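Local coordinates for protein oxidoreductase (Listeria innocua, PDB 3E18) that binds NAD in a Rossmann-type domain and is probably a dehydrogenase of the GFO/IDH/MocA family, its substrate not established, at residues A[5-10]-A[65-70]; A[31-36]-A[50-55]. All blocks are in the same frame, centred on the assembly; numbering follows the deposited sequence.

Contact 1 (A[5-10]-A[65-70])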
ATOM      1  N   LYS A   5      32.530  29.193 -23.056  1.00 49.37           N
ATOM      2  CA  LYS A   5      32.020  27.854 -22.772  1.00 44.19           C
ATOM      3  C   LYS A   5      32.777  27.129 -21.663  1.00 42.72           C
ATOM      4  O   LYS A   5      34.000  26.974 -21.738  1.00 44.39           O
ATOM      5  CB  LYS A   5      32.020  26.998 -24.041  1.00 47.03           C
ATOM      6  CG  LYS A   5      30.747  27.119 -24.865  1.00 53.53           C
ATOM      7  CD  LYS A   5      30.622  25.966 -25.857  1.00 62.92           C
ATOM      8  CE  LYS A   5      29.188  25.789 -26.354  1.00 65.48           C
ATOM      9  NZ  LYS A   5      28.692  26.981 -27.098  1.00 65.10           N
ATOM     10  N   TYR A   6      32.044  26.681 -20.640  1.00 40.24           N
ATOM     11  CA  TYR A   6      32.614  25.835 -19.592  1.00 30.97           C
ATOM     12  C   TYR A   6      32.979  24.468 -20.140  1.00 33.28           C
ATOM     13  O   TYR A   6      32.211  23.874 -20.885  1.00 32.83           O
ATOM     14  CB  TYR A   6      31.634  25.651 -18.459  1.00 32.16           C
ATOM     15  CG  TYR A   6      31.411  26.888 -17.634  1.00 30.50           C
ATOM     16  CD1 TYR A   6      32.334  27.281 -16.671  1.00 34.26           C
ATOM     17  CD2 TYR A   6      30.269  27.659 -17.808  1.00 33.03           C
ATOM     18  CE1 TYR A   6      32.124  28.424 -15.894  1.00 36.95           C
ATOM     19  CE2 TYR A   6      30.048  28.804 -17.033  1.00 33.61           C
ATOM     20  CZ  TYR A   6      30.983  29.177 -16.084  1.00 32.96           C
ATOM     21  OH  TYR A   6      30.768  30.307 -15.318  1.00 33.00           O
ATOM     22  N   GLN A   7      34.147  23.975 -19.747  1.00 30.16           N
ATOM     23  CA  GLN A   7      34.646  22.694 -20.207  1.00 26.63           C
ATOM     24  C   GLN A   7      34.433  21.651 -19.130  1.00 32.61           C
ATOM     25  O   GLN A   7      34.949  21.786 -18.009  1.00 31.90           O
ATOM     26  CB  GLN A   7      36.135  22.810 -20.531  1.00 29.48           C
ATOM     27  CG  GLN A   7      36.467  23.947 -21.499  1.00 33.96           C
ATOM     28  CD  GLN A   7      35.806  23.769 -22.844  1.00 33.68           C
ATOM     29  OE1 GLN A   7      35.982  22.739 -23.503  1.00 37.95           O
ATOM     30  NE2 GLN A   7      35.036  24.775 -23.265  1.00 33.14           N
ATOM     31  N   LEU A   8      33.673  20.617 -19.482  1.00 32.45           N
ATOM     32  CA  LEU A   8      33.331  19.517 -18.577  1.00 30.13           C
ATOM     33  C   LEU A   8      34.069  18.258 -18.989  1.00 32.80           C
ATOM     34  O   LEU A   8      34.096  17.928 -20.169  1.00 32.55           O
ATOM     35  CB  LEU A   8      31.822  19.247 -18.640  1.00 31.18           C
ATOM     36  CG  LEU A   8      31.294  18.091 -17.786  1.00 29.57           C
ATOM     37  CD1 LEU A   8      31.040  18.611 -16.366  1.00 22.21           C
ATOM     38  CD2 LEU A   8      30.030  17.542 -18.382  1.00 25.06           C
ATOM     39  N   VAL A   9      34.666  17.551 -18.030  1.00 32.06           N
ATOM     40  CA  VAL A   9      35.219  16.222 -18.312  1.00 28.51           C
ATOM     41  C   VAL A   9      34.333  15.136 -17.697  1.00 31.87           C
ATOM     42  O   VAL A   9      33.919  15.237 -16.534  1.00 25.85           O
ATOM     43  CB  VAL A   9      36.703  16.087 -17.866  1.00 29.91           C
ATOM     44  CG1 VAL A   9      37.182  14.629 -17.913  1.00 29.12           C
ATOM     45  CG2 VAL A   9      37.603  16.985 -18.737  1.00 25.23           C
ATOM     46  N   ILE A  10      34.027  14.119 -18.503  1.00 26.54           N
ATOM     47  CA  ILE A  10      33.265  12.950 -18.073  1.00 31.07           C
ATOM     48  C   ILE A  10      34.199  11.960 -17.390  1.00 30.73           C
ATOM     49  O   ILE A  10      35.167  11.486 -17.993  1.00 31.28           O
ATOM     50  CB  ILE A  10      32.549  12.255 -19.280  1.00 30.16           C
ATOM     51  CG1 ILE A  10      31.599  13.223 -20.006  1.00 33.76           C
ATOM     52  CG2 ILE A  10      31.847  10.946 -18.863  1.00 30.76           C
ATOM     53  CD1 ILE A  10      30.500  13.796 -19.173  1.00 38.73           C
ATOM     54  N   LYS A  65      42.512  23.941 -18.412  1.00 36.18           N
ATOM     55  CA  LYS A  65      41.405  24.127 -19.349  1.00 38.96           C
ATOM     56  C   LYS A  65      40.071  23.554 -18.845  1.00 38.93           C
ATOM     57  O   LYS A  65      39.012  23.929 -19.343  1.00 36.95           O
ATOM     58  CB  LYS A  65      41.737  23.501 -20.708  1.00 44.08           C
ATOM     59  CG  LYS A  65      42.492  24.406 -21.659  1.00 53.01           C
ATOM     60  CD  LYS A  65      43.922  23.947 -21.840  1.00 65.21           C
ATOM     61  CE  LYS A  65      44.292  23.854 -23.319  1.00 71.18           C
ATOM     62  NZ  LYS A  65      43.887  25.060 -24.102  1.00 71.64           N
ATOM     63  N   VAL A  66      40.132  22.646 -17.869  1.00 35.72           N
ATOM     64  CA  VAL A  66      38.940  21.986 -17.319  1.00 31.79           C
ATOM     65  C   VAL A  66      38.289  22.856 -16.247  1.00 33.10           C
ATOM     66  O   VAL A  66      38.955  23.316 -15.331  1.00 34.19           O
ATOM     67  CB  VAL A  66      39.296  20.601 -16.748  1.00 33.21           C
ATOM     68  CG1 VAL A  66      38.075  19.935 -16.064  1.00 26.74           C
ATOM     69  CG2 VAL A  66      39.844  19.702 -17.870  1.00 26.82           C
ATOM     70  N   ASP A  67      36.986  23.090 -16.376  1.00 30.03           N
ATOM     71  CA  ASP A  67      36.254  23.873 -15.385  1.00 30.61           C
ATOM     72  C   ASP A  67      35.452  23.005 -14.424  1.00 31.87           C
ATOM     73  O   ASP A  67      35.216  23.394 -13.290  1.00 30.22           O
ATOM     74  CB  ASP A  67      35.314  24.840 -16.090  1.00 32.70           C
ATOM     75  CG  ASP A  67      36.046  25.747 -17.052  1.00 35.11           C
ATOM     76  OD1 ASP A  67      37.044  26.362 -16.628  1.00 35.90           O
ATOM     77  OD2 ASP A  67      35.639  25.823 -18.230  1.00 34.67           O
ATOM     78  N   ALA A  68      35.017  21.841 -14.900  1.00 30.91           N
ATOM     79  CA  ALA A  68      34.080  21.005 -14.141  1.00 27.78           C
ATOM     80  C   ALA A  68      34.239  19.541 -14.498  1.00 29.87           C
ATOM     81  O   ALA A  68      34.716  19.206 -15.588  1.00 29.48           O
ATOM     82  CB  ALA A  68      32.642  21.470 -14.378  1.00 22.45           C
ATOM     83  N   VAL A  69      33.888  18.664 -13.557  1.00 27.27           N
ATOM     84  CA  VAL A  69      33.842  17.235 -13.849  1.00 29.15           C
ATOM     85  C   VAL A  69      32.453  16.662 -13.601  1.00 28.57           C
ATOM     86  O   VAL A  69      31.715  17.107 -12.716  1.00 26.62           O
ATOM     87  CB  VAL A  69      34.928  16.394 -13.090  1.00 29.94           C
ATOM     88  CG1 VAL A  69      36.337  16.931 -13.361  1.00 35.47           C
ATOM     89  CG2 VAL A  69      34.640  16.329 -11.601  1.00 34.37           C
ATOM     90  N   LEU A  70      32.098  15.690 -14.429  1.00 26.53           N
ATOM     91  CA  LEU A  70      30.901  14.894 -14.227  1.00 27.24           C
ATOM     92  C   LEU A  70      31.344  13.537 -13.689  1.00 27.76           C
ATOM     93  O   LEU A  70      32.113  12.836 -14.345  1.00 31.15           O
ATOM     94  CB  LEU A  70      30.133  14.747 -15.555  1.00 28.58           C
ATOM     95  CG  LEU A  70      28.804  13.964 -15.666  1.00 30.18           C
ATOM     96  CD1 LEU A  70      29.062  12.505 -15.944  1.00 31.59           C
ATOM     97  CD2 LEU A  70      27.943  14.085 -14.412  1.00 24.66           C
TER
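Asp67 reaches across to the backbone of Gln7 at the point where the two strands begin to pair. Its CG stands anti to its own carbonyl carbon (chi1 -57°), and OD2 takes the amide of Gln7 on the anti side of the carboxylate, Gln7 N to Asp67 OD2 2.8 Å with a nearly straight N-H. Gln7 O answers by accepting from both Asp67 N and Ala68 N, so one residue is gripped at both its N-H and its C=O. The CB of Asp67 also lies in the plane of the Tyr6 ring at its edge, 3.9 Å from Tyr6 CD1, with ring and carboxylate planes almost perpendicular. In Gln7 the chain bends at chi2 (-62°), which puts CD back toward Lys5; NE2 bonds to Lys5 O at 2.9 Å, from above that carbonyl's plane, while OE1 is hydrogen-bonded to His33 ND1. Further on, regular parallel pairing takes over: Val9 N to Ala68 O, then Leu70 N to Val9 O at 2.8 Å. On one face of the sheet Leu8 lays CD1 against Ala68 CB at 3.8 Å and CD2 against Leu70 CB. Ile10 runs beside Leu70, pointing the same way, its CD1 3.8 Å from both Leu70 CB and Leu70 CD1; His20 of helix 15-25 touches both residues. On the other face, Val9 CG2 meets Val66 CG2 at 3.6 Å, the two side chains crossing at about a right angle. This joins the first and third strands of the Rossmann sheet: a carboxylate stands in for a strand carbonyl where pairing starts, and buried aliphatic packing follows toward the NAD-binding end.

Contact 2 (A[31-36]-A[50-55]). With NAD (nicotinamide-adenine-dinucleotide), chain E.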
ATOM      1  N   GLU A  31      30.527  22.525 -22.832  1.00 33.76           N
ATOM      2  CA  GLU A  31      30.839  21.448 -23.756  1.00 38.21           C
ATOM      3  C   GLU A  31      31.633  20.343 -23.068  1.00 34.91           C
ATOM      4  O   GLU A  31      32.158  20.543 -21.965  1.00 35.06           O
ATOM      5  CB  GLU A  31      31.548  21.988 -25.003  1.00 40.34           C
ATOM      6  CG  GLU A  31      32.984  22.382 -24.807  1.00 46.22           C
ATOM      7  CD  GLU A  31      33.661  22.791 -26.110  1.00 55.00           C
ATOM      8  OE1 GLU A  31      33.399  23.922 -26.588  1.00 58.32           O
ATOM      9  OE2 GLU A  31      34.467  21.986 -26.640  1.00 61.53           O
ATOM     10  N   VAL A  32      31.695  19.176 -23.713  1.00 30.96           N
ATOM     11  CA  VAL A  32      32.463  18.063 -23.201  1.00 32.22           C
ATOM     12  C   VAL A  32      33.890  18.213 -23.702  1.00 37.16           C
ATOM     13  O   VAL A  32      34.160  18.083 -24.897  1.00 39.05           O
ATOM     14  CB  VAL A  32      31.889  16.693 -23.641  1.00 30.89           C
ATOM     15  CG1 VAL A  32      32.715  15.567 -23.058  1.00 29.12           C
ATOM     16  CG2 VAL A  32      30.424  16.556 -23.223  1.00 31.47           C
ATOM     17  N   HIS A  33      34.794  18.497 -22.777  1.00 36.17           N
ATOM     18  CA  HIS A  33      36.206  18.675 -23.101  1.00 36.21           C
ATOM     19  C   HIS A  33      36.879  17.337 -23.339  1.00 35.37           C
ATOM     20  O   HIS A  33      37.826  17.236 -24.114  1.00 39.47           O
ATOM     21  CB  HIS A  33      36.908  19.398 -21.962  1.00 33.05           C
ATOM     22  CG  HIS A  33      38.213  20.014 -22.351  1.00 37.41           C
ATOM     23  ND1 HIS A  33      38.298  21.216 -23.021  1.00 38.84           N
ATOM     24  CD2 HIS A  33      39.488  19.604 -22.153  1.00 37.71           C
ATOM     25  CE1 HIS A  33      39.569  21.517 -23.222  1.00 41.27           C
ATOM     26  NE2 HIS A  33      40.311  20.553 -22.705  1.00 41.27           N
ATOM     27  N   GLY A  34      36.387  16.311 -22.655  1.00 37.08           N
ATOM     28  CA  GLY A  34      36.968  14.987 -22.750  1.00 33.46           C
ATOM     29  C   GLY A  34      36.482  13.987 -21.718  1.00 35.33           C
ATOM     30  O   GLY A  34      35.520  14.238 -20.983  1.00 32.36           O
ATOM     31  N   VAL A  35      37.172  12.852 -21.664  1.00 33.29           N
ATOM     32  CA  VAL A  35      36.712  11.679 -20.932  1.00 33.20           C
ATOM     33  C   VAL A  35      37.863  11.006 -20.179  1.00 36.22           C
ATOM     34  O   VAL A  35      38.953  10.837 -20.719  1.00 35.77           O
ATOM     35  CB  VAL A  35      36.084  10.632 -21.909  1.00 36.79           C
ATOM     36  CG1 VAL A  35      35.861   9.296 -21.220  1.00 36.74           C
ATOM     37  CG2 VAL A  35      34.786  11.142 -22.509  1.00 35.45           C
ATOM     38  N   PHE A  36      37.613  10.622 -18.928  1.00 33.71           N
ATOM     39  CA  PHE A  36      38.458   9.647 -18.249  1.00 31.12           C
ATOM     40  C   PHE A  36      37.656   8.442 -17.775  1.00 33.82           C
ATOM     41  O   PHE A  36      36.548   8.584 -17.248  1.00 32.19           O
ATOM     42  CB  PHE A  36      39.213  10.263 -17.060  1.00 34.62           C
ATOM     43  CG  PHE A  36      40.022   9.258 -16.288  1.00 36.49           C
ATOM     44  CD1 PHE A  36      41.159   8.678 -16.855  1.00 35.70           C
ATOM     45  CD2 PHE A  36      39.621   8.845 -15.019  1.00 39.51           C
ATOM     46  CE1 PHE A  36      41.886   7.713 -16.169  1.00 38.46           C
ATOM     47  CE2 PHE A  36      40.355   7.888 -14.319  1.00 41.20           C
ATOM     48  CZ  PHE A  36      41.488   7.323 -14.897  1.00 41.25           C
ATOM     49  N   GLY A  50      35.346   9.982 -31.045  1.00 41.82           N
ATOM     50  CA  GLY A  50      35.969  11.264 -31.361  1.00 40.79           C
ATOM     51  C   GLY A  50      36.129  12.205 -30.178  1.00 41.32           C
ATOM     52  O   GLY A  50      36.174  13.435 -30.358  1.00 39.69           O
ATOM     53  N   LEU A  51      36.207  11.628 -28.976  1.00 37.06           N
ATOM     54  CA  LEU A  51      36.316  12.403 -27.723  1.00 38.12           C
ATOM     55  C   LEU A  51      37.749  12.403 -27.206  1.00 34.39           C
ATOM     56  O   LEU A  51      38.442  11.388 -27.306  1.00 38.51           O
ATOM     57  CB  LEU A  51      35.384  11.822 -26.645  1.00 36.28           C
ATOM     58  CG  LEU A  51      33.885  11.742 -26.943  1.00 39.65           C
ATOM     59  CD1 LEU A  51      33.192  10.764 -25.997  1.00 38.16           C
ATOM     60  CD2 LEU A  51      33.228  13.120 -26.879  1.00 36.02           C
ATOM     61  N   LYS A  52      38.195  13.536 -26.662  1.00 36.76           N
ATOM     62  CA  LYS A  52      39.516  13.615 -26.024  1.00 36.87           C
ATOM     63  C   LYS A  52      39.550  12.697 -24.803  1.00 38.97           C
ATOM     64  O   LYS A  52      38.598  12.668 -24.015  1.00 38.25           O
ATOM     65  CB  LYS A  52      39.831  15.046 -25.590  1.00 38.90           C
ATOM     66  CG  LYS A  52      41.232  15.242 -25.011  1.00 37.61           C
ATOM     67  CD  LYS A  52      41.252  16.356 -23.971  1.00 41.31           C
ATOM     68  CE  LYS A  52      42.666  16.907 -23.758  1.00 43.87           C
ATOM     69  NZ  LYS A  52      43.695  15.838 -23.553  1.00 45.00           N
ATOM     70  N   ILE A  53      40.633  11.935 -24.660  1.00 36.02           N
ATOM     71  CA  ILE A  53      40.789  11.071 -23.486  1.00 40.34           C
ATOM     72  C   ILE A  53      42.014  11.392 -22.639  1.00 41.14           C
ATOM     73  O   ILE A  53      43.076  11.739 -23.163  1.00 39.78           O
ATOM     74  CB  ILE A  53      40.738   9.566 -23.837  1.00 43.66           C
ATOM     75  CG1 ILE A  53      41.766   9.214 -24.915  1.00 45.83           C
ATOM     76  CG2 ILE A  53      39.322   9.178 -24.272  1.00 41.73           C
ATOM     77  CD1 ILE A  53      42.114   7.735 -24.977  1.00 50.54           C
ATOM     78  N   TYR A  54      41.839  11.307 -21.324  1.00 39.14           N
ATOM     79  CA  TYR A  54      42.909  11.543 -20.377  1.00 37.78           C
ATOM     80  C   TYR A  54      43.435  10.211 -19.895  1.00 37.22           C
ATOM     81  O   TYR A  54      42.676   9.252 -19.778  1.00 39.40           O
ATOM     82  CB  TYR A  54      42.394  12.350 -19.188  1.00 32.25           C
ATOM     83  CG  TYR A  54      42.117  13.798 -19.495  1.00 32.66           C
ATOM     84  CD1 TYR A  54      43.067  14.784 -19.215  1.00 31.45           C
ATOM     85  CD2 TYR A  54      40.896  14.193 -20.039  1.00 32.82           C
ATOM     86  CE1 TYR A  54      42.813  16.125 -19.490  1.00 27.77           C
ATOM     87  CE2 TYR A  54      40.630  15.523 -20.313  1.00 33.70           C
ATOM     88  CZ  TYR A  54      41.596  16.486 -20.036  1.00 34.77           C
ATOM     89  OH  TYR A  54      41.330  17.804 -20.304  1.00 37.41           O
ATOM     90  N   GLU A  55      44.735  10.155 -19.609  1.00 41.65           N
ATOM     91  CA  GLU A  55      45.376   8.918 -19.157  1.00 45.75           C
ATOM     92  C   GLU A  55      45.184   8.653 -17.661  1.00 43.65           C
ATOM     93  O   GLU A  55      45.304   7.512 -17.205  1.00 43.44           O
ATOM     94  CB  GLU A  55      46.872   8.912 -19.509  1.00 49.17           C
ATOM     95  CG  GLU A  55      47.177   8.917 -21.012  1.00 57.93           C
ATOM     96  CD  GLU A  55      46.632   7.690 -21.739  1.00 65.94           C
ATOM     97  OE1 GLU A  55      46.875   6.555 -21.273  1.00 67.90           O
ATOM     98  OE2 GLU A  55      45.962   7.866 -22.780  1.00 69.52           O
TER
HETATM   99  PA  NAD E 360      28.547   1.525 -15.381  1.00 38.54           P
HETATM  100  O1A NAD E 360      27.820   1.294 -16.649  1.00 43.57           O
HETATM  101  O2A NAD E 360      29.045   0.296 -14.738  1.00 41.27           O
HETATM  102  O5B NAD E 360      29.748   2.563 -15.619  1.00 42.35           O
HETATM  103  C5B NAD E 360      30.596   3.032 -14.595  1.00 43.64           C
HETATM  104  C4B NAD E 360      31.932   3.382 -15.242  1.00 38.53           C
HETATM  105  O4B NAD E 360      32.805   3.983 -14.304  1.00 40.14           O
HETATM  106  C3B NAD E 360      32.631   2.131 -15.767  1.00 43.75           C
HETATM  107  O3B NAD E 360      32.968   2.329 -17.120  1.00 36.76           O
HETATM  108  C2B NAD E 360      33.872   2.017 -14.906  1.00 43.33           C
HETATM  109  O2B NAD E 360      34.973   1.481 -15.604  1.00 42.25           O
HETATM  110  C1B NAD E 360      34.103   3.454 -14.476  1.00 41.81           C
HETATM  111  N9A NAD E 360      34.862   3.577 -13.222  1.00 43.32           N
HETATM  112  C8A NAD E 360      34.797   2.765 -12.115  1.00 40.11           C
HETATM  113  N7A NAD E 360      35.651   3.245 -11.180  1.00 42.23           N
HETATM  114  C5A NAD E 360      36.259   4.346 -11.681  1.00 46.39           C
HETATM  115  C6A NAD E 360      37.218   5.208 -11.161  1.00 43.49           C
HETATM  116  N6A NAD E 360      37.561   5.107  -9.878  1.00 39.35           N
HETATM  117  N1A NAD E 360      37.663   6.273 -11.929  1.00 39.31           N
HETATM  118  C2A NAD E 360      37.169   6.480 -13.202  1.00 39.51           C
HETATM  119  N3A NAD E 360      36.220   5.618 -13.712  1.00 44.80           N
HETATM  120  C4A NAD E 360      35.774   4.567 -12.965  1.00 44.44           C
HETATM  121  O3  NAD E 360      27.573   2.318 -14.357  1.00 30.37           O
HETATM  122  PN  NAD E 360      26.352   3.246 -14.793  1.00 33.66           P
HETATM  123  O1N NAD E 360      25.114   2.429 -14.894  1.00 36.74           O
HETATM  124  O2N NAD E 360      26.746   4.148 -15.899  1.00 33.42           O
HETATM  125  O5D NAD E 360      26.157   4.155 -13.447  1.00 29.86           O
HETATM  126  C5D NAD E 360      27.167   5.000 -12.939  1.00 29.54           C
HETATM  127  C4D NAD E 360      26.540   6.043 -11.987  1.00 29.44           C
HETATM  128  O4D NAD E 360      25.447   6.680 -12.623  1.00 35.70           O
HETATM  129  C3D NAD E 360      25.974   5.433 -10.717  1.00 30.00           C
HETATM  130  O3D NAD E 360      26.125   6.355  -9.647  1.00 28.42           O
HETATM  131  C2D NAD E 360      24.492   5.276 -10.986  1.00 33.81           C
HETATM  132  O2D NAD E 360      23.761   5.405  -9.788  1.00 37.40           O
HETATM  133  C1D NAD E 360      24.228   6.450 -11.919  1.00 37.48           C
HETATM  134  N1N NAD E 360      23.078   6.290 -12.849  1.00 38.11           N
HETATM  135  C2N NAD E 360      22.120   7.264 -12.810  1.00 40.47           C
HETATM  136  C3N NAD E 360      21.002   7.227 -13.637  1.00 42.63           C
HETATM  137  C7N NAD E 360      20.120   8.436 -13.706  1.00 36.73           C
HETATM  138  O7N NAD E 360      18.888   8.342 -14.369  1.00 44.48           O
HETATM  139  N7N NAD E 360      20.514   9.587 -13.154  1.00 33.66           N
HETATM  140  C4N NAD E 360      20.870   6.180 -14.560  1.00 36.56           C
HETATM  141  C5N NAD E 360      21.857   5.192 -14.613  1.00 34.24           C
HETATM  142  C6N NAD E 360      22.963   5.263 -13.757  1.00 38.87           C
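Val35 is paired with the 50-55 loop through both its backbone polar groups: Val35 N gives to Lys52 O at 2.8 Å, although the angle at hydrogen is only 135°, and Tyr54 N gives to Val35 O at 3.0 Å along a straighter path. These bonds frame a single bridge between Val35 and Ile53. Val35 O also lies in the plane of the Tyr54 ring at its edge, and Val35 CG2 packs on Leu51 CD1 at 3.9 Å. At Gly34 the backbones come close, Gly34 CA to Lys52 O 3.1 Å. The phenol of Tyr54 crosses His33 at about a right angle, and Tyr54 OH lies near the imidazole plane, 3.2 Å from His33 CD2. Lys52 runs beside His33, with NZ 4.1 Å above one face of the Tyr54 ring, toward its rim. In Phe36, chi1 (176°) sets CG anti to the backbone N and carries it toward Glu55. Tyr54 O, buried and without a hydrogen-bond partner in the model, faces the edge of the Phe36 ring, 3.3 Å from CD1, while CE2, across the ring from CD1, comes 3.7 Å from NAD C2A. In the next shell Asp63 bonds the Tyr54 hydroxyl, and His33 ND1 is taken up by Gln7; Tyr57 and Val60 of helix 57-62 pack on Phe36. A Schellman motif with Gly50 as its C-prime residue ends the preceding helix and leads into the loop. The chemistry is thus that of a backbone-paired loop packed against Phe36, an aromatic residue of the NAD pocket that touches the adenine.

From the N terminus, strand 6-11 comes first, and the chain passes through helix 15-25 into strand 30-36. Contact 2 then closes a short loop around helix 40-47, bringing 50-55 back beside 31-36. After helix 57-62 the chain reaches 65-70, which returns to 5-10; contact 1 therefore closes the larger loop, with contact 2 nested inside it. The two meet through neighbouring strands 6-11 and 30-36, where Leu8 O and Ile10 O lie 2.8 Å from His33 N and Phe36 N respectively, probably as hydrogen bonds. Together they connect the edge strand 30-36 and its flanking loop to the inner strands of the parallel NAD-binding sheet.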